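Long-range contacts in hydrogenase expression protein (Thiobacillus denitrificans, PDB 3SB1), which is of unknown function but probably takes part in the expression or maturation of hydrogenase: residues A66-S72 against T127-A133; L84-L88 against V113-I117. All coordinates share one frame; numbering follows the deposited sequence. Where two conformers were deposited one is given.

Contact 1 of 2, residues A66-S72 against T127-A133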
loop_
_atom_site.group_PDB
_atom_site.type_symbol
_atom_site.label_atom_id
_atom_site.label_comp_id
_atom_site.label_asym_id
_atom_site.label_seq_id
_atom_site.Cartn_x
_atom_site.Cartn_y
_atom_site.Cartn_z
ATOM N N ALA A 66 2.390 6.475 14.929
ATOM C CA ALA A 66 1.450 5.406 14.677
ATOM C C ALA A 66 1.201 4.546 15.963
ATOM O O ALA A 66 2.010 4.517 16.922
ATOM C CB ALA A 66 1.958 4.560 13.498
ATOM N N SER A 67 0.105 3.806 15.968
ATOM C CA SER A 67 -0.258 2.970 17.094
ATOM C C SER A 67 -0.874 1.689 16.570
ATOM O O SER A 67 -1.272 1.634 15.415
ATOM C CB SER A 67 -1.378 3.672 17.902
ATOM O OG SER A 67 -0.943 4.894 18.460
ATOM N N THR A 68 -0.953 0.692 17.436
ATOM C CA THR A 68 -1.613 -0.542 17.088
ATOM C C THR A 68 -2.492 -1.021 18.223
ATOM O O THR A 68 -2.276 -0.672 19.417
ATOM C CB THR A 68 -0.630 -1.664 16.734
ATOM O OG1 THR A 68 0.229 -1.906 17.857
ATOM C CG2 THR A 68 0.210 -1.323 15.532
ATOM N N ILE A 69 -3.522 -1.765 17.831
ATOM C CA ILE A 69 -4.436 -2.458 18.743
ATOM C C ILE A 69 -4.310 -3.934 18.352
ATOM O O ILE A 69 -4.710 -4.332 17.248
ATOM C CB ILE A 69 -5.883 -2.006 18.602
ATOM C CG1 ILE A 69 -5.958 -0.533 18.965
ATOM C CG2 ILE A 69 -6.824 -2.925 19.502
ATOM C CD1 ILE A 69 -7.302 0.094 18.648
ATOM N N ASP A 70 -3.686 -4.702 19.232
ATOM C CA ASP A 70 -3.436 -6.140 19.023
ATOM C C ASP A 70 -4.692 -6.967 19.296
ATOM O O ASP A 70 -4.897 -7.539 20.382
ATOM C CB ASP A 70 -2.298 -6.626 19.924
ATOM C CG ASP A 70 -1.832 -8.028 19.580
ATOM O OD1 ASP A 70 -2.452 -8.696 18.713
ATOM O OD2 ASP A 70 -0.821 -8.476 20.200
ATOM N N LEU A 71 -5.480 -7.143 18.255
ATOM C CA LEU A 71 -6.718 -7.847 18.333
ATOM C C LEU A 71 -6.596 -9.300 18.752
ATOM O O LEU A 71 -7.411 -9.781 19.541
ATOM C CB LEU A 71 -7.453 -7.765 16.975
ATOM C CG LEU A 71 -7.892 -6.390 16.472
ATOM C CD1 LEU A 71 -8.493 -6.507 15.066
ATOM C CD2 LEU A 71 -8.910 -5.722 17.420
ATOM N N SER A 72 -5.545 -9.972 18.284
ATOM C CA SER A 72 -5.333 -11.380 18.624
ATOM C C SER A 72 -5.169 -11.589 20.112
ATOM O O SER A 72 -5.518 -12.640 20.656
ATOM C CB SER A 72 -4.081 -11.883 17.921
ATOM O OG SER A 72 -4.319 -11.933 16.532
ATOM N N THR A 127 -1.012 -13.218 13.525
ATOM C CA THR A 127 -1.341 -11.916 14.158
ATOM C C THR A 127 -2.456 -11.246 13.386
ATOM O O THR A 127 -2.542 -11.361 12.148
ATOM C CB THR A 127 -0.121 -10.947 14.230
ATOM O OG1 THR A 127 -0.424 -9.822 15.057
ATOM C CG2 THR A 127 0.344 -10.400 12.856
ATOM N N GLN A 128 -3.309 -10.549 14.111
ATOM C CA GLN A 128 -4.394 -9.740 13.529
ATOM C C GLN A 128 -4.408 -8.497 14.404
ATOM O O GLN A 128 -4.465 -8.600 15.621
ATOM C CB GLN A 128 -5.739 -10.492 13.595
ATOM C CG GLN A 128 -6.812 -9.761 13.044
ATOM C CD GLN A 128 -8.045 -10.618 12.746
ATOM O OE1 GLN A 128 -8.775 -10.299 11.814
ATOM N NE2 GLN A 128 -8.247 -11.738 13.489
ATOM N N PHE A 129 -4.403 -7.334 13.778
ATOM C CA PHE A 129 -4.366 -6.094 14.503
ATOM C C PHE A 129 -4.800 -4.931 13.697
ATOM O O PHE A 129 -4.854 -4.981 12.451
ATOM C CB PHE A 129 -2.961 -5.839 15.094
ATOM C CG PHE A 129 -1.846 -5.648 14.083
ATOM C CD1 PHE A 129 -1.446 -4.380 13.645
ATOM C CD2 PHE A 129 -1.162 -6.756 13.542
ATOM C CE1 PHE A 129 -0.397 -4.208 12.806
ATOM C CE2 PHE A 129 -0.113 -6.576 12.632
ATOM C CZ PHE A 129 0.263 -5.309 12.233
ATOM N N ILE A 130 -5.164 -3.875 14.420
ATOM C CA ILE A 130 -5.529 -2.604 13.815
ATOM C C ILE A 130 -4.257 -1.745 13.888
ATOM O O ILE A 130 -3.520 -1.749 14.889
ATOM C CB ILE A 130 -6.633 -1.833 14.573
ATOM C CG1 ILE A 130 -7.904 -2.649 14.756
ATOM C CG2 ILE A 130 -6.950 -0.533 13.804
ATOM C CD1 ILE A 130 -8.608 -2.953 13.482
ATOM N N GLU A 131 -3.959 -1.053 12.805
ATOM C CA GLU A 131 -2.815 -0.121 12.785
ATOM C C GLU A 131 -3.377 1.242 12.453
ATOM O O GLU A 131 -4.116 1.372 11.483
ATOM C CB GLU A 131 -1.749 -0.577 11.804
ATOM C CG GLU A 131 -0.462 0.213 11.866
ATOM C CD GLU A 131 0.652 -0.407 10.960
ATOM O OE1 GLU A 131 0.404 -1.366 10.210
ATOM O OE2 GLU A 131 1.790 0.062 11.044
ATOM N N VAL A 132 -3.161 2.225 13.360
ATOM C CA VAL A 132 -3.595 3.585 13.155
ATOM C C VAL A 132 -2.323 4.308 12.678
ATOM O O VAL A 132 -1.361 4.487 13.412
ATOM C CB VAL A 132 -4.247 4.167 14.352
ATOM C CG1 VAL A 132 -4.525 5.687 14.127
ATOM C CG2 VAL A 132 -5.509 3.355 14.773
ATOM N N ALA A 133 -2.331 4.692 11.416
ATOM C CA ALA A 133 -1.156 5.199 10.711
ATOM C C ALA A 133 -1.533 5.798 9.386
ATOM O O ALA A 133 -2.595 5.479 8.820
ATOM C CB ALA A 133 -0.193 3.983 10.471
HETATM O O HOH W 1 -0.719 -10.405 17.709
HETATM O O HOH W 2 -6.985 -13.319 15.814
#

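Contact 2 of 2, residues L84-L88 against V113-I117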
loop_
_atom_site.group_PDB
_atom_site.type_symbol
_atom_site.label_atom_id
_atom_site.label_comp_id
_atom_site.label_asym_id
_atom_site.label_seq_id
_atom_site.Cartn_x
_atom_site.Cartn_y
_atom_site.Cartn_z
ATOM N N LEU A 84 -16.827 -5.925 14.639
ATOM C CA LEU A 84 -15.903 -4.823 14.471
ATOM C C LEU A 84 -15.453 -4.647 13.028
ATOM O O LEU A 84 -15.406 -3.538 12.527
ATOM C CB LEU A 84 -14.689 -5.007 15.403
ATOM C CG LEU A 84 -13.661 -3.897 15.364
ATOM C CD1 LEU A 84 -14.271 -2.653 15.982
ATOM C CD2 LEU A 84 -12.384 -4.292 16.126
ATOM N N ARG A 85 -15.094 -5.733 12.352
ATOM C CA ARG A 85 -14.652 -5.633 10.943
ATOM C C ARG A 85 -15.775 -5.053 10.099
ATOM O O ARG A 85 -15.538 -4.178 9.248
ATOM C CB ARG A 85 -14.195 -6.988 10.375
ATOM C CG ARG A 85 -13.597 -6.968 8.934
ATOM C CD ARG A 85 -12.170 -6.439 8.898
ATOM N NE ARG A 85 -11.520 -6.299 7.579
ATOM C CZ ARG A 85 -10.767 -7.235 6.996
ATOM N NH1 ARG A 85 -10.180 -6.998 5.827
ATOM N NH2 ARG A 85 -10.593 -8.411 7.577
ATOM N N ALA A 86 -17.006 -5.502 10.345
ATOM C CA ALA A 86 -18.170 -5.009 9.589
ATOM C C ALA A 86 -18.464 -3.535 9.882
ATOM O O ALA A 86 -18.858 -2.760 8.978
ATOM C CB ALA A 86 -19.380 -5.862 9.913
ATOM N N GLU A 87 -18.292 -3.139 11.141
ATOM C CA GLU A 87 -18.514 -1.763 11.521
ATOM C C GLU A 87 -17.516 -0.761 10.936
ATOM O O GLU A 87 -17.858 0.373 10.560
ATOM C CB GLU A 87 -18.490 -1.675 13.027
ATOM C CG GLU A 87 -18.564 -0.284 13.553
ATOM C CD GLU A 87 -19.913 0.396 13.245
ATOM O OE1 GLU A 87 -20.944 -0.307 13.111
ATOM O OE2 GLU A 87 -19.907 1.630 13.102
ATOM N N LEU A 88 -16.241 -1.148 10.903
ATOM C CA LEU A 88 -15.201 -0.307 10.347
ATOM C C LEU A 88 -15.238 -0.231 8.826
ATOM O O LEU A 88 -14.760 0.742 8.245
ATOM C CB LEU A 88 -13.837 -0.754 10.842
ATOM C CG LEU A 88 -13.594 -0.632 12.347
ATOM C CD1 LEU A 88 -12.188 -1.177 12.730
ATOM C CD2 LEU A 88 -13.696 0.830 12.764
ATOM N N VAL A 113 -7.073 4.152 9.492
ATOM C CA VAL A 113 -7.358 2.954 10.285
ATOM C C VAL A 113 -7.287 1.755 9.402
ATOM O O VAL A 113 -8.088 1.618 8.465
ATOM C CB VAL A 113 -8.733 3.058 10.959
ATOM C CG1 VAL A 113 -8.992 1.820 11.879
ATOM C CG2 VAL A 113 -8.915 4.403 11.737
ATOM N N TRP A 114 -6.299 0.898 9.669
ATOM C CA TRP A 114 -6.004 -0.260 8.854
ATOM C C TRP A 114 -6.191 -1.546 9.581
ATOM O O TRP A 114 -5.815 -1.635 10.761
ATOM C CB TRP A 114 -4.520 -0.166 8.355
ATOM C CG TRP A 114 -4.145 1.087 7.655
ATOM C CD1 TRP A 114 -3.891 2.334 8.224
ATOM C CD2 TRP A 114 -4.010 1.273 6.233
ATOM N NE1 TRP A 114 -3.641 3.253 7.240
ATOM C CE2 TRP A 114 -3.660 2.639 6.010
ATOM C CE3 TRP A 114 -4.048 0.405 5.160
ATOM C CZ2 TRP A 114 -3.407 3.119 4.744
ATOM C CZ3 TRP A 114 -3.784 0.903 3.886
ATOM C CH2 TRP A 114 -3.522 2.233 3.693
ATOM N N TRP A 115 -6.693 -2.565 8.881
ATOM C CA TRP A 115 -6.914 -3.919 9.468
ATOM C C TRP A 115 -5.845 -4.828 8.848
ATOM O O TRP A 115 -5.814 -5.005 7.631
ATOM C CB TRP A 115 -8.288 -4.464 9.136
ATOM C CG TRP A 115 -8.674 -5.660 9.934
ATOM C CD1 TRP A 115 -8.197 -6.930 9.829
ATOM C CD2 TRP A 115 -9.688 -5.693 10.958
ATOM N NE1 TRP A 115 -8.827 -7.750 10.770
ATOM C CE2 TRP A 115 -9.770 -7.012 11.431
ATOM C CE3 TRP A 115 -10.586 -4.763 11.434
ATOM C CZ2 TRP A 115 -10.694 -7.402 12.413
ATOM C CZ3 TRP A 115 -11.492 -5.154 12.440
ATOM C CH2 TRP A 115 -11.529 -6.468 12.898
ATOM N N ILE A 116 -5.001 -5.392 9.702
ATOM C CA ILE A 116 -3.885 -6.202 9.285
ATOM C C ILE A 116 -4.062 -7.658 9.727
ATOM O O ILE A 116 -4.472 -7.932 10.869
ATOM C CB ILE A 116 -2.603 -5.648 9.948
ATOM C CG1 ILE A 116 -2.555 -4.103 9.810
ATOM C CG2 ILE A 116 -1.362 -6.349 9.404
ATOM C CD1 ILE A 116 -2.520 -3.593 8.405
ATOM N N ILE A 117 -3.818 -8.582 8.801
ATOM C CA ILE A 117 -3.844 -9.998 9.133
ATOM C C ILE A 117 -2.627 -10.655 8.491
ATOM O O ILE A 117 -2.381 -10.460 7.277
ATOM C CB ILE A 117 -5.106 -10.751 8.609
ATOM C CG1 ILE A 117 -6.400 -10.163 9.137
ATOM C CG2 ILE A 117 -4.945 -12.283 8.884
ATOM C CD1 ILE A 117 -7.621 -10.638 8.370
#

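Contact 1 of 2, residues A66-S72 against T127-A133
Ile-69 and Ile-130 illustrate how a very short strand is fastened to the edge of an antiparallel sheet: each gives its N-H to the other's carbonyl, Ile-69 N to Ile-130 O and Ile-130 N to Ile-69 O, both at 2.9 Å. Ser-67 and Val-132 repeat this pair of hydrogen bonds two residues along, and Thr-68 opposite Glu-131 is the non-hydrogen-bonded pair between them. There the CA of Thr-68 comes within 3.2 Å of Ile-130 O, adding a C-H···O contact to the amide that this oxygen already accepts. Strand 67-69 is outermost within the chain. The isoleucines lie on the face packed by helices, Ile-69 touching Ile-53 and Ile-130 touching Leu-88, whereas Thr-68 and Glu-131 are on the other face.

Past the strand, Leu-71 continues the apolar layer. Its CB lies 3.4 Å from Gln-128 O. CG, turned anti to its own carbonyl carbon (chi1 -63°), comes 4.0 Å from Phe-129 CA and also approaches Ile-130 CG1. At the tip, CD1 meets Ile-130 CD1 at 3.9 Å, in one of two conformers deposited for that isoleucine; CD1 also lies close to Ile-130 CG1, and CD2 touches that carbon more loosely. Leu-76, Leu-84 and Trp-115 also pack against this leucine.

Phe-129 holds CG between its backbone N and carbonyl carbon (chi1 64°), which brings ring atom CD1 to 4.0 Å from Thr-68 CG2. Beyond the Ile-69/Ile-130 pair, Ser-72 N donates to Gln-128 O, and Gln-128 N returns a weak bond to OG in the serine conformer described. Asp-70 centres an inverse gamma turn that carries the chain out of the strand. Its carboxylate reaches strand 127-132 through a water, which donates to Asp-70 OD1 at 2.6 Å and hydrogen-bonds Thr-127 OG1 at 2.7 Å.

Contact 2 of 2, residues L84-L88 against V113-I117
Arg-85 NH1 forms a salt bridge with OD2 of Asp-106, and the guanidinium thus held lies flat on the indole of Trp-115, the planes only 16° apart. The charge sits over the five-membered ring, with Arg-85 CZ 4.0 Å from the centroid of that Trp-115 ring, a cation-pi contact made face-on. Further back along the side chain, Arg-85 CD stands 3.4 Å from the centroid of the Trp-115 six-membered ring and makes a CH-pi contact over the same face. A bend at chi2 (77°) lays the arginine chain across the indole, so methylene and guanidinium share one surface; this describes one of two deposited conformers.

The pair belongs to a helix packed on an antiparallel sheet. Helix 84-88 runs at 144° to strand 113-117, with 10.6 Å between their axes, and the alternation of the strand turns Val-113, Trp-115 and Ile-117 toward the helix while Trp-114 and Ile-116 point away. The Trp-115 ring extends from the strand to the helix surface. Two leucines meet the far rim near the ring plane: Leu-84 CG is 3.9 Å from Trp-115 CZ3, and Leu-88 CD1, arriving at about a right angle, is 4.0 Å from the same carbon. Leu-88 CD1 also faces Val-113 CG1 more loosely, at 4.5 Å.

Replacing Trp-115 with an alanine would probably open a gap under Arg-85 and beside Leu-84 and Leu-88, leaving the guanidinium without its stacking partner and freer to turn about the salt bridge. On the polar side of the indole, Trp-115 NE1 donates to Gln-128 OE1. Arg-85 NH2, lying above the CD1-NE1 rim of Trp-115 as part of the stack, also touches Ile-117 CD1 at 3.8 Å.

Overall arrangement
The two contacts lie about 9 Å apart, centre to centre, and meet in one antiparallel sheet, where strands 125-132 and 113-119 are neighbours. Along the chain the order is 66-72, 84-88, 113-117, 127-133, so the pairing in contact 1 encloses both partners of contact 2. Contact 1 adds the edge strand 67-69 to the sheet; contact 2 lays the following helix 78-88 on one face of it. They join directly through the backbone pairing of Phe-129 with Ile-116 and, in the conformer described, where Ile-130 packs on Trp-115. Helix 48-63 reaches both, through Ile-53, which touches Ile-69, Leu-88 and Val-113. Edge strand, sheet and helices thus share one apolar core within the conserved HupH region.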